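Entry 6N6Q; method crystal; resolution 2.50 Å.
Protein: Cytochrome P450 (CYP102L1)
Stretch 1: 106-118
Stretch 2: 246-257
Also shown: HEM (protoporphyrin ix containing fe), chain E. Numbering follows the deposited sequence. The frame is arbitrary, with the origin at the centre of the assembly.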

# COMPACT_ATOMS: atom_id res chain seq x y z
N TRP A 106 -8.91 -16.43 -7.57
CA TRP A 106 -8.62 -15.04 -7.89
C TRP A 106 -9.74 -14.43 -8.72
O TRP A 106 -10.17 -13.30 -8.45
CB TRP A 106 -7.30 -14.89 -8.64
CG TRP A 106 -7.15 -13.46 -9.07
CD1 TRP A 106 -6.69 -12.42 -8.32
CD2 TRP A 106 -7.55 -12.89 -10.33
NE1 TRP A 106 -6.75 -11.25 -9.03
CE2 TRP A 106 -7.28 -11.51 -10.27
CE3 TRP A 106 -8.11 -13.43 -11.49
CZ2 TRP A 106 -7.54 -10.66 -11.34
CZ3 TRP A 106 -8.37 -12.58 -12.55
CH2 TRP A 106 -8.08 -11.21 -12.47
N ARG A 107 -10.21 -15.14 -9.75
CA ARG A 107 -11.24 -14.58 -10.61
C ARG A 107 -12.57 -14.46 -9.87
O ARG A 107 -13.27 -13.45 -10.01
CB ARG A 107 -11.41 -15.43 -11.87
CG ARG A 107 -12.27 -14.77 -12.93
CD ARG A 107 -12.87 -15.80 -13.87
NE ARG A 107 -13.62 -16.82 -13.13
CZ ARG A 107 -14.85 -16.64 -12.66
NH1 ARG A 107 -15.48 -15.49 -12.84
NH2 ARG A 107 -15.46 -17.62 -12.00
N LYS A 108 -12.93 -15.47 -9.08
CA LYS A 108 -14.15 -15.40 -8.29
C LYS A 108 -14.14 -14.19 -7.37
O LYS A 108 -15.03 -13.34 -7.42
CB LYS A 108 -14.33 -16.69 -7.48
CG LYS A 108 -14.73 -17.90 -8.30
CD LYS A 108 -14.93 -19.12 -7.41
CE LYS A 108 -15.97 -18.86 -6.33
NZ LYS A 108 -16.18 -20.04 -5.46
N ALA A 109 -13.11 -14.08 -6.52
CA ALA A 109 -13.02 -12.96 -5.59
C ALA A 109 -12.97 -11.63 -6.32
O ALA A 109 -13.58 -10.65 -5.88
CB ALA A 109 -11.79 -13.12 -4.69
N HIS A 110 -12.27 -11.58 -7.46
CA HIS A 110 -12.13 -10.31 -8.17
C HIS A 110 -13.47 -9.83 -8.72
O HIS A 110 -13.77 -8.64 -8.66
CB HIS A 110 -11.11 -10.45 -9.30
CG HIS A 110 -10.94 -9.21 -10.11
ND1 HIS A 110 -10.36 -8.07 -9.61
CD2 HIS A 110 -11.28 -8.92 -11.39
CE1 HIS A 110 -10.34 -7.13 -10.54
NE2 HIS A 110 -10.90 -7.62 -11.63
N GLU A 111 -14.29 -10.74 -9.25
CA GLU A 111 -15.60 -10.35 -9.76
C GLU A 111 -16.64 -10.21 -8.66
O GLU A 111 -17.75 -9.74 -8.93
CB GLU A 111 -16.09 -11.36 -10.81
CG GLU A 111 -15.06 -11.74 -11.88
CD GLU A 111 -14.81 -10.65 -12.91
OE1 GLU A 111 -14.66 -9.47 -12.53
OE2 GLU A 111 -14.75 -10.98 -14.11
N ILE A 112 -16.32 -10.60 -7.43
CA ILE A 112 -17.23 -10.48 -6.30
C ILE A 112 -16.96 -9.20 -5.51
O ILE A 112 -17.90 -8.53 -5.07
CB ILE A 112 -17.13 -11.73 -5.40
CG1 ILE A 112 -17.80 -12.93 -6.07
CG2 ILE A 112 -17.75 -11.46 -4.03
CD1 ILE A 112 -17.55 -14.24 -5.36
N LEU A 113 -15.69 -8.85 -5.33
CA LEU A 113 -15.31 -7.72 -4.49
C LEU A 113 -15.14 -6.42 -5.26
O LEU A 113 -14.99 -5.37 -4.62
CB LEU A 113 -14.02 -8.05 -3.74
CG LEU A 113 -14.20 -9.03 -2.58
CD1 LEU A 113 -12.89 -9.73 -2.24
CD2 LEU A 113 -14.75 -8.29 -1.36
N THR A 114 -15.17 -6.44 -6.59
CA THR A 114 -15.08 -5.19 -7.35
C THR A 114 -16.18 -4.19 -7.00
O THR A 114 -15.85 -3.00 -6.84
CB THR A 114 -15.07 -5.48 -8.85
OG1 THR A 114 -15.79 -6.70 -9.12
CG2 THR A 114 -13.65 -5.60 -9.38
N PRO A 115 -17.46 -4.57 -6.86
CA PRO A 115 -18.46 -3.57 -6.47
C PRO A 115 -18.24 -2.99 -5.08
O PRO A 115 -18.79 -1.93 -4.78
CB PRO A 115 -19.79 -4.34 -6.54
CG PRO A 115 -19.50 -5.51 -7.42
CD PRO A 115 -18.09 -5.88 -7.13
N ALA A 116 -17.46 -3.66 -4.24
CA ALA A 116 -17.18 -3.18 -2.89
C ALA A 116 -16.04 -2.17 -2.84
O ALA A 116 -15.70 -1.69 -1.75
CB ALA A 116 -16.86 -4.36 -1.97
N PHE A 117 -15.43 -1.84 -3.99
CA PHE A 117 -14.29 -0.95 -4.03
C PHE A 117 -14.46 0.19 -5.02
O PHE A 117 -13.49 0.90 -5.32
CB PHE A 117 -13.01 -1.73 -4.36
CG PHE A 117 -12.46 -2.51 -3.20
CD1 PHE A 117 -11.56 -1.93 -2.33
CD2 PHE A 117 -12.85 -3.82 -2.98
CE1 PHE A 117 -11.05 -2.64 -1.26
CE2 PHE A 117 -12.34 -4.54 -1.92
CZ PHE A 117 -11.44 -3.94 -1.06
N THR A 118 -15.67 0.39 -5.55
CA THR A 118 -15.91 1.46 -6.50
C THR A 118 -16.09 2.79 -5.77
O THR A 118 -16.12 2.86 -4.53
CB THR A 118 -17.13 1.16 -7.36
OG1 THR A 118 -18.29 1.09 -6.52
CG2 THR A 118 -16.95 -0.16 -8.09
N ASP A 246 -21.22 -4.25 3.56
CA ASP A 246 -19.82 -3.87 3.51
C ASP A 246 -19.03 -4.96 2.79
O ASP A 246 -19.60 -5.80 2.09
CB ASP A 246 -19.32 -3.58 4.93
CG ASP A 246 -19.44 -4.78 5.86
OD1 ASP A 246 -19.87 -5.86 5.41
OD2 ASP A 246 -19.11 -4.63 7.06
N MET A 247 -17.71 -4.96 2.97
CA MET A 247 -16.87 -5.94 2.28
C MET A 247 -17.14 -7.36 2.78
O MET A 247 -17.22 -8.30 1.98
CB MET A 247 -15.39 -5.59 2.46
CG MET A 247 -15.03 -4.21 1.97
SD MET A 247 -13.29 -3.83 2.24
CE MET A 247 -13.24 -2.11 1.75
N LEU A 248 -17.29 -7.53 4.09
CA LEU A 248 -17.57 -8.85 4.64
C LEU A 248 -18.96 -9.33 4.23
O LEU A 248 -19.15 -10.52 3.95
CB LEU A 248 -17.42 -8.83 6.16
CG LEU A 248 -17.75 -10.11 6.93
CD1 LEU A 248 -16.99 -11.29 6.35
CD2 LEU A 248 -17.42 -9.94 8.40
N ASP A 249 -19.94 -8.42 4.19
CA ASP A 249 -21.29 -8.81 3.79
C ASP A 249 -21.32 -9.33 2.36
O ASP A 249 -21.95 -10.35 2.08
CB ASP A 249 -22.24 -7.63 3.95
CG ASP A 249 -22.58 -7.34 5.40
OD1 ASP A 249 -22.72 -8.30 6.19
OD2 ASP A 249 -22.71 -6.14 5.75
N ILE A 250 -20.64 -8.64 1.44
CA ILE A 250 -20.66 -9.06 0.05
C ILE A 250 -19.96 -10.41 -0.12
O ILE A 250 -20.38 -11.24 -0.93
CB ILE A 250 -20.03 -7.98 -0.84
CG1 ILE A 250 -20.85 -6.69 -0.77
CG2 ILE A 250 -19.92 -8.45 -2.29
CD1 ILE A 250 -20.35 -5.58 -1.68
N MET A 251 -18.90 -10.66 0.66
CA MET A 251 -18.23 -11.95 0.58
C MET A 251 -19.12 -13.08 1.10
O MET A 251 -18.97 -14.23 0.67
CB MET A 251 -16.91 -11.92 1.35
CG MET A 251 -15.79 -11.19 0.60
SD MET A 251 -14.18 -11.31 1.41
CE MET A 251 -14.52 -10.51 2.97
N LEU A 252 -20.04 -12.77 2.01
CA LEU A 252 -20.98 -13.75 2.52
C LEU A 252 -22.29 -13.80 1.74
O LEU A 252 -23.12 -14.67 2.01
CB LEU A 252 -21.29 -13.47 4.00
CG LEU A 252 -20.15 -13.67 5.00
CD1 LEU A 252 -20.51 -13.04 6.34
CD2 LEU A 252 -19.85 -15.15 5.18
N THR A 253 -22.48 -12.90 0.78
CA THR A 253 -23.74 -12.78 0.05
C THR A 253 -23.58 -13.03 -1.44
O THR A 253 -24.31 -13.86 -2.01
CB THR A 253 -24.35 -11.39 0.28
OG1 THR A 253 -24.67 -11.23 1.67
CG2 THR A 253 -25.62 -11.22 -0.55
N ALA A 254 -22.65 -12.35 -2.10
CA ALA A 254 -22.57 -12.37 -3.56
C ALA A 254 -21.86 -13.62 -4.05
O ALA A 254 -20.76 -13.95 -3.59
CB ALA A 254 -21.86 -11.12 -4.07
N ALA A 255 -22.48 -14.32 -4.99
CA ALA A 255 -21.87 -15.46 -5.67
C ALA A 255 -21.26 -15.00 -6.99
O ALA A 255 -21.70 -14.02 -7.59
CB ALA A 255 -22.90 -16.56 -5.92
N ASP A 256 -20.25 -15.74 -7.43
CA ASP A 256 -19.58 -15.40 -8.68
C ASP A 256 -20.53 -15.61 -9.85
O ASP A 256 -21.11 -16.70 -9.98
CB ASP A 256 -18.32 -16.24 -8.85
CG ASP A 256 -17.72 -16.13 -10.24
OD1 ASP A 256 -18.02 -17.00 -11.09
OD2 ASP A 256 -16.97 -15.17 -10.49
N PRO A 257 -20.72 -14.61 -10.72
CA PRO A 257 -21.71 -14.76 -11.80
C PRO A 257 -21.43 -15.91 -12.75
O PRO A 257 -22.37 -16.52 -13.26
CB PRO A 257 -21.63 -13.41 -12.53
CG PRO A 257 -21.07 -12.46 -11.52
CD PRO A 257 -20.10 -13.28 -10.71
CHA HEM E . -2.66 -4.64 -5.64
CHB HEM E . -0.27 -0.58 -4.45
CHC HEM E . -3.65 0.41 -1.09
CHD HEM E . -5.58 -3.99 -1.79
C1A HEM E . -1.73 -3.62 -5.64
C2A HEM E . -0.60 -3.48 -6.54
C3A HEM E . 0.06 -2.36 -6.21
C4A HEM E . -0.63 -1.75 -5.09
CMA HEM E . 1.32 -1.83 -6.91
CAA HEM E . -0.20 -4.44 -7.69
CBA HEM E . 0.67 -5.55 -7.11
CGA HEM E . 1.24 -6.41 -8.20
O1A HEM E . 1.05 -6.07 -9.40
O2A HEM E . 1.88 -7.44 -7.88
C1B HEM E . -1.01 0.07 -3.47
C2B HEM E . -0.74 1.40 -2.96
C3B HEM E . -1.68 1.68 -2.03
C4B HEM E . -2.56 0.53 -1.93
CMB HEM E . 0.43 2.28 -3.46
CAB HEM E . -1.87 2.96 -1.17
CBB HEM E . -1.08 4.03 -1.19
C1C HEM E . -4.49 -0.67 -0.99
C2C HEM E . -5.68 -0.78 -0.17
C3C HEM E . -6.22 -1.98 -0.35
C4C HEM E . -5.39 -2.71 -1.31
CMC HEM E . -6.24 0.31 0.77
CAC HEM E . -7.51 -2.45 0.37
CBC HEM E . -8.07 -3.65 0.16
C1D HEM E . -4.97 -4.55 -2.90
C2D HEM E . -5.26 -5.85 -3.48
C3D HEM E . -4.46 -6.03 -4.53
C4D HEM E . -3.63 -4.85 -4.67
CMD HEM E . -6.32 -6.86 -2.96
CAD HEM E . -4.43 -7.27 -5.46
CBD HEM E . -5.51 -7.15 -6.53
CGD HEM E . -5.42 -8.31 -7.49
O1D HEM E . -6.47 -8.71 -8.05
O2D HEM E . -4.30 -8.85 -7.69
NA HEM E . -1.71 -2.55 -4.77
NB HEM E . -2.12 -0.43 -2.82
NC HEM E . -4.35 -1.87 -1.67
ND HEM E . -3.97 -3.98 -3.66
FE HEM E . -2.95 -2.26 -3.13

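Contacts between distant segments of a chain often join a charged clasp at one end to an apolar seam along the rest, and this pair from a cytochrome P450 illustrates the arrangement. Three residues account for much of the covered surface: Asp256, Ile112 and Met247.

Asp256 lies in the loop after its helix, its CA-to-CB bond directed toward the opposing helix. Its carboxylate meets the guanidinium of Arg107 in a two-pronged salt bridge. Arg107 NH2 donates to Asp256 OD1 at 2.8 Å with a nearly straight N-H...O angle of 172°; Arg107 NH1 reaches Asp256 OD2 at the same 2.8 Å, but its angle of 127° makes this second bond weak. The bond to OD1 is therefore the better aligned of the two, even though the distances are equal. The CA-to-CB bond of Arg107 points sideways, yet the end of the side chain, with chi3 p, comes nearer to the second stretch.

Five residues further along the first helix, Ile112 points toward the second stretch and covers both helix and loop. Ile112 CG2 packs 4.1 Å from Ile250 CG2 and equally 4.1 Å from Ala254 CB, while Ile112 CD1 lies 3.7 Å from Asp256 N. The same isoleucine thus joins the apolar seam to the backbone beside the salt bridge.

Met247, in the first turn of its helix, serves the other end. With chi2 and chi3 both t, Met247 places its CE 3.8 Å from Phe117 CE1, and Met247 SD sits 4.6 Å from the centroid of the Phe117 ring in an oblique sulfur-aromatic contact. Phe117 CE1 also approaches HEM CBC at 3.5 Å, so the ring touches both methionine and heme. Between these ends, Ala116 CB meets Ile250 CD1 at 3.7 Å, and Leu113 CD2 meets Met251 CG at 3.7 Å.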